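Local atomic coordinates of computationally designed four-helix bundle protein (Synthetic construct, PDB entry 3U3B), a protein that is of unknown function but forms a hyperthermostable, computationally designed four-helix bundle with a completely redesigned hydrophobic core. Residues A[14-19]-A[100-105]; A[20-25]-A[40-45]; A[45-50]-A[67-72]. All coordinates share one frame; numbering follows the deposited sequence.

Interaction 1: residues A[14-19]-A[100-105]; sequences ELKELI and ELDKKV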
loop_
_atom_site.group_PDB
_atom_site.type_symbol
_atom_site.label_atom_id
_atom_site.label_comp_id
_atom_site.label_asym_id
_atom_site.label_seq_id
_atom_site.Cartn_x
_atom_site.Cartn_y
_atom_site.Cartn_z
ATOM N N GLU A 14 -7.135 10.357 -3.754
ATOM C CA GLU A 14 -7.720 9.040 -3.552
ATOM C C GLU A 14 -6.644 8.046 -3.131
ATOM O O GLU A 14 -6.865 7.208 -2.239
ATOM C CB GLU A 14 -8.405 8.606 -4.838
ATOM C CG GLU A 14 -9.018 7.231 -4.840
ATOM C CD GLU A 14 -9.525 6.868 -6.220
ATOM O OE1 GLU A 14 -9.045 7.481 -7.194
ATOM O OE2 GLU A 14 -10.400 5.986 -6.341
ATOM N N LEU A 15 -5.469 8.162 -3.747
ATOM C CA LEU A 15 -4.357 7.278 -3.443
ATOM C C LEU A 15 -3.832 7.537 -2.032
ATOM O O LEU A 15 -3.489 6.593 -1.298
ATOM C CB LEU A 15 -3.236 7.430 -4.454
ATOM C CG LEU A 15 -3.468 6.759 -5.810
ATOM C CD1 LEU A 15 -2.406 7.217 -6.845
ATOM C CD2 LEU A 15 -3.517 5.240 -5.688
ATOM N N LYS A 16 -3.770 8.812 -1.653
ATOM C CA LYS A 16 -3.374 9.191 -0.291
ATOM C C LYS A 16 -4.353 8.700 0.778
ATOM O O LYS A 16 -3.933 8.322 1.884
ATOM C CB LYS A 16 -3.224 10.710 -0.182
ATOM C CG LYS A 16 -2.076 11.260 -0.973
ATOM C CD LYS A 16 -2.057 12.780 -0.883
ATOM C CE LYS A 16 -0.926 13.383 -1.709
ATOM N NZ LYS A 16 -0.799 14.870 -1.511
ATOM N N GLU A 17 -5.650 8.710 0.473
ATOM C CA GLU A 17 -6.651 8.168 1.400
ATOM C C GLU A 17 -6.484 6.647 1.570
ATOM O O GLU A 17 -6.558 6.119 2.695
ATOM C CB GLU A 17 -8.074 8.516 0.943
ATOM C CG GLU A 17 -8.592 9.862 1.470
ATOM C CD GLU A 17 -9.964 10.254 0.928
ATOM O OE1 GLU A 17 -10.326 9.796 -0.181
ATOM O OE2 GLU A 17 -10.679 11.027 1.617
ATOM N N LEU A 18 -6.252 5.943 0.467
ATOM C CA LEU A 18 -6.004 4.506 0.529
ATOM C C LEU A 18 -4.741 4.194 1.339
ATOM O O LEU A 18 -4.746 3.250 2.124
ATOM C CB LEU A 18 -5.903 3.914 -0.885
ATOM C CG LEU A 18 -7.188 3.987 -1.695
ATOM C CD1 LEU A 18 -6.908 3.665 -3.143
ATOM C CD2 LEU A 18 -8.236 3.027 -1.124
ATOM N N ILE A 19 -3.675 4.977 1.161
ATOM C CA ILE A 19 -2.446 4.809 1.950
ATOM C C ILE A 19 -2.693 5.031 3.446
ATOM O O ILE A 19 -2.257 4.247 4.283
ATOM C CB ILE A 19 -1.324 5.745 1.433
ATOM C CG1 ILE A 19 -0.786 5.222 0.104
ATOM C CG2 ILE A 19 -0.197 5.882 2.432
ATOM C CD1 ILE A 19 0.107 6.209 -0.624
ATOM N N GLU A 100 7.178 8.831 -3.171
ATOM C CA GLU A 100 7.210 8.755 -4.633
ATOM C C GLU A 100 5.960 9.404 -5.196
ATOM O O GLU A 100 5.990 10.073 -6.232
ATOM C CB GLU A 100 7.316 7.296 -5.087
ATOM C CG GLU A 100 7.603 7.134 -6.566
ATOM C CD GLU A 100 8.943 7.723 -6.960
ATOM O OE1 GLU A 100 9.908 7.579 -6.175
ATOM O OE2 GLU A 100 9.025 8.336 -8.048
ATOM N N LEU A 101 4.854 9.212 -4.497
ATOM C CA LEU A 101 3.594 9.777 -4.909
ATOM C C LEU A 101 3.627 11.285 -4.768
ATOM O O LEU A 101 3.148 12.008 -5.638
ATOM C CB LEU A 101 2.472 9.191 -4.061
ATOM C CG LEU A 101 1.083 9.586 -4.528
ATOM C CD1 LEU A 101 0.836 9.067 -5.958
ATOM C CD2 LEU A 101 0.049 9.054 -3.564
ATOM N N ASP A 102 4.205 11.762 -3.674
ATOM C CA ASP A 102 4.280 13.199 -3.398
ATOM C C ASP A 102 4.873 13.955 -4.577
ATOM O O ASP A 102 4.601 15.145 -4.775
ATOM C CB ASP A 102 5.126 13.453 -2.144
ATOM C CG ASP A 102 4.414 13.051 -0.862
ATOM O OD1 ASP A 102 3.286 12.509 -0.943
ATOM O OD2 ASP A 102 4.990 13.266 0.232
ATOM N N LYS A 103 5.687 13.253 -5.353
ATOM C CA LYS A 103 6.320 13.827 -6.528
ATOM C C LYS A 103 5.372 13.983 -7.720
ATOM O O LYS A 103 5.789 14.466 -8.781
ATOM C CB LYS A 103 7.494 12.948 -6.945
ATOM C CG LYS A 103 8.613 12.901 -5.938
ATOM C CD LYS A 103 9.703 11.988 -6.445
ATOM C CE LYS A 103 10.901 11.970 -5.523
ATOM N NZ LYS A 103 11.924 10.997 -6.006
ATOM N N LYS A 104 4.107 13.592 -7.550
ATOM C CA LYS A 104 3.115 13.704 -8.623
ATOM C C LYS A 104 2.325 15.012 -8.541
ATOM O O LYS A 104 1.710 15.443 -9.523
ATOM C CB LYS A 104 2.162 12.507 -8.608
ATOM C CG LYS A 104 2.828 11.179 -8.938
ATOM C CD LYS A 104 3.681 11.332 -10.178
ATOM C CE LYS A 104 4.479 10.092 -10.495
ATOM N NZ LYS A 104 5.211 10.293 -11.791
ATOM N N VAL A 105 2.341 15.643 -7.371
ATOM C CA VAL A 105 1.834 17.009 -7.234
ATOM C C VAL A 105 2.971 18.002 -6.979
ATOM O O VAL A 105 3.715 17.884 -6.001
ATOM C CB VAL A 105 0.783 17.124 -6.102
ATOM C CG1 VAL A 105 0.945 18.448 -5.343
ATOM C CG2 VAL A 105 -0.613 17.011 -6.686
#
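In this four-helix bundle, the first helix (3-30) and the last (84-102) meet where Leu101 reaches into the face formed by Leu15, Lys16 and Ile19. The two run in opposite directions, and Leu101, close to the end of its helix, provides most of the second segment's contact. Its CG is anti to the backbone N (chi1 -173°), which sends the forked methyls across to helix 3-30. One branch, CD2, meets three partners: Leu15 CB at 3.8 Å, Lys16 CG at 4.0 Å and Ile19 CD1 at 4.1 Å. The other branch, CD1, meets Leu15 CD1 tip to tip at 3.8 Å. No hydrogen bond crosses between the segments. Leu15 and Ile19 also touch helix 36-56, through Ile52 and Met49 respectively, so the contact is continuous with the bundle core. On the outer side the chemistry turns polar. The Lys16 chain runs extended beyond CG past Asp102, yet Lys16 NZ remains 4.8 Å from Asp102 OD1, too far for a salt bridge, although the opposite charges could still attract weakly. As the helix gives way to a turn beyond Leu101, Lys104 N bonds back to Leu101 O at 2.7 Å.

Interaction 2: residues A[20-25]-A[40-45]; sequences QNVNDD and NKIYRL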
loop_
_atom_site.group_PDB
_atom_site.type_symbol
_atom_site.label_atom_id
_atom_site.label_comp_id
_atom_site.label_asym_id
_atom_site.label_seq_id
_atom_site.Cartn_x
_atom_site.Cartn_y
_atom_site.Cartn_z
ATOM N N GLN A 20 -3.402 6.094 3.787
ATOM C CA GLN A 20 -3.753 6.323 5.165
ATOM C C GLN A 20 -4.587 5.147 5.736
ATOM O O GLN A 20 -4.407 4.758 6.885
ATOM C CB GLN A 20 -4.512 7.636 5.310
ATOM C CG GLN A 20 -4.762 8.000 6.769
ATOM C CD GLN A 20 -3.466 8.019 7.575
ATOM O OE1 GLN A 20 -2.540 8.759 7.256
ATOM N NE2 GLN A 20 -3.389 7.183 8.605
ATOM N N ASN A 21 -5.507 4.612 4.928
ATOM C CA ASN A 21 -6.292 3.429 5.305
ATOM C C ASN A 21 -5.388 2.226 5.604
ATOM O O ASN A 21 -5.599 1.513 6.596
ATOM C CB ASN A 21 -7.278 3.041 4.186
ATOM C CG ASN A 21 -8.442 4.015 4.033
ATOM O OD1 ASN A 21 -8.849 4.694 4.981
ATOM N ND2 ASN A 21 -9.015 4.048 2.831
ATOM N N VAL A 22 -4.377 2.003 4.762
ATOM C CA VAL A 22 -3.400 0.932 5.002
ATOM C C VAL A 22 -2.577 1.193 6.286
ATOM O O VAL A 22 -2.368 0.285 7.103
ATOM C CB VAL A 22 -2.450 0.686 3.785
ATOM C CG1 VAL A 22 -1.361 -0.284 4.154
ATOM C CG2 VAL A 22 -3.231 0.116 2.595
ATOM N N ASN A 23 -2.159 2.432 6.486
ATOM C CA ASN A 23 -1.428 2.777 7.683
ATOM C C ASN A 23 -2.254 2.576 8.950
ATOM O O ASN A 23 -1.731 2.132 9.988
ATOM C CB ASN A 23 -0.917 4.197 7.604
ATOM C CG ASN A 23 0.396 4.266 6.897
ATOM O OD1 ASN A 23 1.228 3.382 7.061
ATOM N ND2 ASN A 23 0.595 5.294 6.085
ATOM N N ASP A 24 -3.535 2.905 8.862
ATOM C CA ASP A 24 -4.463 2.717 9.982
ATOM C C ASP A 24 -4.627 1.222 10.287
ATOM O O ASP A 24 -4.639 0.825 11.447
ATOM C CB ASP A 24 -5.809 3.384 9.675
ATOM C CG ASP A 24 -5.760 4.928 9.784
ATOM O OD1 ASP A 24 -4.951 5.499 10.551
ATOM O OD2 ASP A 24 -6.529 5.590 9.065
ATOM N N ASP A 25 -4.695 0.382 9.253
ATOM C CA ASP A 25 -4.773 -1.076 9.477
ATOM C C ASP A 25 -3.452 -1.680 9.969
ATOM O O ASP A 25 -3.458 -2.610 10.785
ATOM C CB ASP A 25 -5.259 -1.808 8.220
ATOM C CG ASP A 25 -6.756 -1.650 7.998
ATOM O OD1 ASP A 25 -7.473 -1.191 8.926
ATOM O OD2 ASP A 25 -7.221 -2.009 6.893
ATOM N N ASN A 40 -5.486 -9.386 5.164
ATOM C CA ASN A 40 -6.362 -9.470 3.998
ATOM C C ASN A 40 -6.873 -8.124 3.528
ATOM O O ASN A 40 -6.860 -7.834 2.311
ATOM C CB ASN A 40 -7.520 -10.441 4.257
ATOM C CG ASN A 40 -7.149 -11.866 3.945
ATOM O OD1 ASN A 40 -6.964 -12.216 2.778
ATOM N ND2 ASN A 40 -7.063 -12.722 4.986
ATOM N N LYS A 41 -7.345 -7.285 4.449
ATOM C CA LYS A 41 -7.835 -5.946 4.080
ATOM C C LYS A 41 -6.715 -5.119 3.455
ATOM O O LYS A 41 -6.925 -4.390 2.468
ATOM C CB LYS A 41 -8.360 -5.193 5.313
ATOM C CG LYS A 41 -9.790 -5.618 5.696
ATOM C CD LYS A 41 -10.188 -5.221 7.133
ATOM C CE LYS A 41 -11.434 -5.983 7.620
ATOM N NZ LYS A 41 -12.562 -5.962 6.633
ATOM N N ILE A 42 -5.543 -5.210 4.059
ATOM C CA ILE A 42 -4.369 -4.532 3.561
ATOM C C ILE A 42 -3.999 -4.979 2.155
ATOM O O ILE A 42 -3.724 -4.138 1.288
ATOM C CB ILE A 42 -3.169 -4.727 4.533
ATOM C CG1 ILE A 42 -3.370 -3.890 5.796
ATOM C CG2 ILE A 42 -1.832 -4.365 3.875
ATOM C CD1 ILE A 42 -2.446 -4.328 6.929
ATOM N N TYR A 43 -4.014 -6.282 1.908
ATOM C CA TYR A 43 -3.687 -6.781 0.586
ATOM C C TYR A 43 -4.647 -6.180 -0.418
ATOM O O TYR A 43 -4.213 -5.707 -1.473
ATOM C CB TYR A 43 -3.782 -8.299 0.504
ATOM C CG TYR A 43 -3.319 -8.811 -0.830
ATOM C CD1 TYR A 43 -1.997 -9.163 -1.036
ATOM C CD2 TYR A 43 -4.193 -8.859 -1.919
ATOM C CE1 TYR A 43 -1.559 -9.594 -2.255
ATOM C CE2 TYR A 43 -3.755 -9.301 -3.162
ATOM C CZ TYR A 43 -2.437 -9.653 -3.314
ATOM O OH TYR A 43 -1.991 -10.087 -4.521
ATOM N N ARG A 44 -5.949 -6.203 -0.106
ATOM C CA ARG A 44 -6.959 -5.703 -1.062
ATOM C C ARG A 44 -6.887 -4.172 -1.296
ATOM O O ARG A 44 -7.164 -3.702 -2.408
ATOM C CB ARG A 44 -8.381 -6.178 -0.718
ATOM C CG ARG A 44 -8.605 -7.685 -0.995
ATOM C CD ARG A 44 -10.031 -8.174 -0.710
ATOM N NE ARG A 44 -10.370 -8.030 0.715
ATOM C CZ ARG A 44 -10.375 -8.998 1.620
ATOM N NH1 ARG A 44 -10.106 -10.255 1.302
ATOM N NH2 ARG A 44 -10.694 -8.705 2.864
ATOM N N LEU A 45 -6.502 -3.408 -0.274
ATOM C CA LEU A 45 -6.275 -1.986 -0.404
ATOM C C LEU A 45 -5.101 -1.712 -1.330
ATOM O O LEU A 45 -5.205 -0.863 -2.245
ATOM C CB LEU A 45 -6.034 -1.332 0.961
ATOM C CG LEU A 45 -7.286 -1.146 1.816
ATOM C CD1 LEU A 45 -6.898 -0.879 3.278
ATOM C CD2 LEU A 45 -8.187 -0.033 1.280
#
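Val22 fits between Ile42 and Leu45 in the tightly packed part of this interface, where helices 3-30 and 36-56 lie antiparallel. Their local axes approach to 9.7 Å at 165°, and the CA atoms of Val22 and Ile42 are 5.7 Å apart. With CG1 anti to the backbone N (chi1 172°), Val22 divides its methyls between two neighbours: CG1 meets Ile42 CG2 at 4.1 Å, while CG2 presses on Leu45 CB at 3.6 Å. Val22 also touches Met49 and Leu94, which puts this edge in the core shared with helix 84-102. The other edge is polar and more solvent-facing, and looser at Asn21 and Lys41, both only lightly covered. Asn21 touches mainly through its CB, 4.0 Å from Leu45 CD1. Asp25 joins the two edges: its CB lies 3.7 Å from Ile42 CG1, whereas its carboxylate crosses the Lys41 and Leu45 side chains at about a right angle, OD2 3.7 Å from Lys41 CB. The Lys41 chain leads away, leaving NZ 6.6 Å from Asp25 OD2. No hydrogen bond or salt bridge links the segments. Cohesion therefore rests on hydrocarbon packing, including the aliphatic bases of polar residues, and any attraction between Asp25 and Lys41 is probably long-range.

Interaction 3: residues A[45-50]-A[67-72]; sequences LVHTMK and TIMNLV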
loop_
_atom_site.group_PDB
_atom_site.type_symbol
_atom_site.label_atom_id
_atom_site.label_comp_id
_atom_site.label_asym_id
_atom_site.label_seq_id
_atom_site.Cartn_x
_atom_site.Cartn_y
_atom_site.Cartn_z
ATOM N N LEU A 45 -6.502 -3.408 -0.274
ATOM C CA LEU A 45 -6.275 -1.986 -0.404
ATOM C C LEU A 45 -5.101 -1.712 -1.330
ATOM O O LEU A 45 -5.205 -0.863 -2.245
ATOM C CB LEU A 45 -6.034 -1.332 0.961
ATOM C CG LEU A 45 -7.286 -1.146 1.816
ATOM C CD1 LEU A 45 -6.898 -0.879 3.278
ATOM C CD2 LEU A 45 -8.187 -0.033 1.280
ATOM N N VAL A 46 -4.005 -2.432 -1.124
ATOM C CA VAL A 46 -2.816 -2.252 -1.946
ATOM C C VAL A 46 -3.092 -2.646 -3.413
ATOM O O VAL A 46 -2.610 -1.980 -4.350
ATOM C CB VAL A 46 -1.631 -3.027 -1.371
ATOM C CG1 VAL A 46 -0.421 -2.967 -2.281
ATOM C CG2 VAL A 46 -1.263 -2.485 0.018
ATOM N N HIS A 47 -3.867 -3.718 -3.614
ATOM C CA HIS A 47 -4.252 -4.169 -4.949
ATOM C C HIS A 47 -5.063 -3.099 -5.677
ATOM O O HIS A 47 -4.944 -2.913 -6.904
ATOM C CB HIS A 47 -5.071 -5.462 -4.812
ATOM C CG HIS A 47 -5.284 -6.201 -6.088
ATOM N ND1 HIS A 47 -6.392 -6.015 -6.882
ATOM C CD2 HIS A 47 -4.545 -7.158 -6.698
ATOM C CE1 HIS A 47 -6.318 -6.796 -7.939
ATOM N NE2 HIS A 47 -5.212 -7.507 -7.849
ATOM N N THR A 48 -5.919 -2.424 -4.922
ATOM C CA THR A 48 -6.737 -1.320 -5.425
ATOM C C THR A 48 -5.840 -0.142 -5.875
ATOM O O THR A 48 -6.016 0.434 -6.956
ATOM C CB THR A 48 -7.744 -0.871 -4.349
ATOM O OG1 THR A 48 -8.658 -1.944 -4.081
ATOM C CG2 THR A 48 -8.526 0.332 -4.781
ATOM N N MET A 49 -4.877 0.209 -5.043
ATOM C CA MET A 49 -3.917 1.265 -5.373
ATOM C C MET A 49 -3.100 0.935 -6.612
ATOM O O MET A 49 -2.835 1.808 -7.438
ATOM C CB MET A 49 -2.965 1.458 -4.200
ATOM C CG MET A 49 -3.631 1.990 -2.964
ATOM S SD MET A 49 -2.356 2.531 -1.770
ATOM C CE MET A 49 -1.745 1.009 -1.087
ATOM N N LYS A 50 -2.692 -0.325 -6.726
ATOM C CA LYS A 50 -1.880 -0.795 -7.837
ATOM C C LYS A 50 -2.630 -0.639 -9.147
ATOM O O LYS A 50 -2.052 -0.166 -10.121
ATOM C CB LYS A 50 -1.543 -2.256 -7.611
ATOM C CG LYS A 50 -0.813 -2.975 -8.740
ATOM C CD LYS A 50 0.570 -2.449 -8.956
ATOM C CE LYS A 50 1.382 -3.410 -9.822
ATOM N NZ LYS A 50 0.716 -3.716 -11.117
ATOM N N THR A 67 5.702 -4.907 -4.962
ATOM C CA THR A 67 6.596 -5.509 -3.974
ATOM C C THR A 67 5.886 -5.744 -2.645
ATOM O O THR A 67 6.075 -6.783 -2.008
ATOM C CB THR A 67 7.840 -4.648 -3.730
ATOM O OG1 THR A 67 8.591 -4.514 -4.947
ATOM C CG2 THR A 67 8.706 -5.302 -2.705
ATOM N N ILE A 68 5.072 -4.786 -2.210
ATOM C CA ILE A 68 4.328 -4.952 -0.974
ATOM C C ILE A 68 3.320 -6.120 -1.079
ATOM O O ILE A 68 3.205 -6.914 -0.162
ATOM C CB ILE A 68 3.604 -3.650 -0.573
ATOM C CG1 ILE A 68 4.620 -2.532 -0.275
ATOM C CG2 ILE A 68 2.669 -3.907 0.588
ATOM C CD1 ILE A 68 4.004 -1.133 -0.340
ATOM N N MET A 69 2.599 -6.217 -2.195
ATOM C CA MET A 69 1.663 -7.312 -2.385
ATOM C C MET A 69 2.369 -8.664 -2.332
ATOM O O MET A 69 1.854 -9.621 -1.739
ATOM C CB MET A 69 0.927 -7.164 -3.726
ATOM C CG MET A 69 0.008 -5.979 -3.736
ATOM S SD MET A 69 -0.496 -5.552 -5.433
ATOM C CE MET A 69 -1.141 -7.131 -5.949
ATOM N N ASN A 70 3.554 -8.756 -2.927
ATOM C CA ASN A 70 4.286 -10.008 -2.849
ATOM C C ASN A 70 4.552 -10.416 -1.405
ATOM O O ASN A 70 4.357 -11.585 -1.050
ATOM C CB ASN A 70 5.609 -9.940 -3.611
ATOM C CG ASN A 70 5.421 -9.939 -5.113
ATOM O OD1 ASN A 70 4.339 -10.253 -5.624
ATOM N ND2 ASN A 70 6.487 -9.597 -5.834
ATOM N N LEU A 71 4.997 -9.464 -0.586
ATOM C CA LEU A 71 5.306 -9.747 0.812
ATOM C C LEU A 71 4.041 -10.115 1.578
ATOM O O LEU A 71 4.020 -11.103 2.308
ATOM C CB LEU A 71 5.985 -8.538 1.465
ATOM C CG LEU A 71 6.656 -8.786 2.817
ATOM C CD1 LEU A 71 7.740 -9.857 2.719
ATOM C CD2 LEU A 71 7.241 -7.486 3.332
ATOM N N VAL A 72 2.981 -9.339 1.395
ATOM C CA VAL A 72 1.755 -9.622 2.109
ATOM C C VAL A 72 1.155 -10.944 1.640
ATOM O O VAL A 72 0.674 -11.739 2.455
ATOM C CB VAL A 72 0.749 -8.464 2.017
ATOM C CG1 VAL A 72 -0.527 -8.848 2.729
ATOM C CG2 VAL A 72 1.327 -7.238 2.663
#
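Lys50 N donates to Val46 O at 2.9 Å, a backbone bond that sets Val46 and Lys50 one helical turn apart, with His47 between them in sequence, along the surface that receives Met69. That surface belongs to helix 36-56, and Met69 comes from helix 59-76. These consecutive members of the four-helix bundle are antiparallel, their local axes 9.8 Å apart and inclined at 156°. Met69 is the principal intruder, and successive atoms of its chain meet different residues. Its CG lies 3.4 Å from Val46 CG1, closer than usual for two carbons, which marks this as the tight point of the contact. Further out, SD passes over the backbone of the opposite helix, 4.0 Å from His47 CA and 4.1 Å from Lys50 CB. The chain then bends at its last torsion (chi3 54°), bringing the terminal methyl to the imidazole: Met69 CE is 3.5 Å from His47 CD2, at the ring edge and near its plane. The sulfur is 5.5 Å from the centroid of the His47 ring and 63° off its normal, so the Met-aromatic approach is oblique and not a stack over the face. Toward the interior, Val46 turns its other methyl, CG2, to Ile68 CG2 at 4.2 Å. Val46 also touches Leu65, adding another residue of helix 59-76 to the same apolar layer. The polar end of Lys50 is engaged along its own helix, where NZ forms a salt bridge with Glu54. No hydrogen bond spans the two segments; the contact rests on van der Waals packing, to which the polarisable thioether contributes, with one methionine chain touching aliphatic, backbone and imidazole atoms in turn. The edge-on methyl contact implies that His47 adds mainly van der Waals contact here, not a directed polar bond.

In the fold
All three contacts join antiparallel helices without a hydrogen bond between segments, but they differ in depth and composition. Interactions 1 and 2 both use helix 3-30, interactions 2 and 3 both use helix 36-56, though Leu45, present in both, packs across interaction 2 alone, and interaction 1 alone closes the first helix on the last. Interaction 1 is mostly buried and relies on one leucine; interactions 2 and 3 are partly buried, bordered respectively by carboxylate and amide groups and by imidazole and ammonium groups. Met49 connects them through the core: Ile19 CG1 lies 3.6 Å from Met49 SD, and Val22 CG2 is 4.1 Å from Met49 CE. Nearer the surface, Tyr43 OH approaches Met69 CE to 3.4 Å.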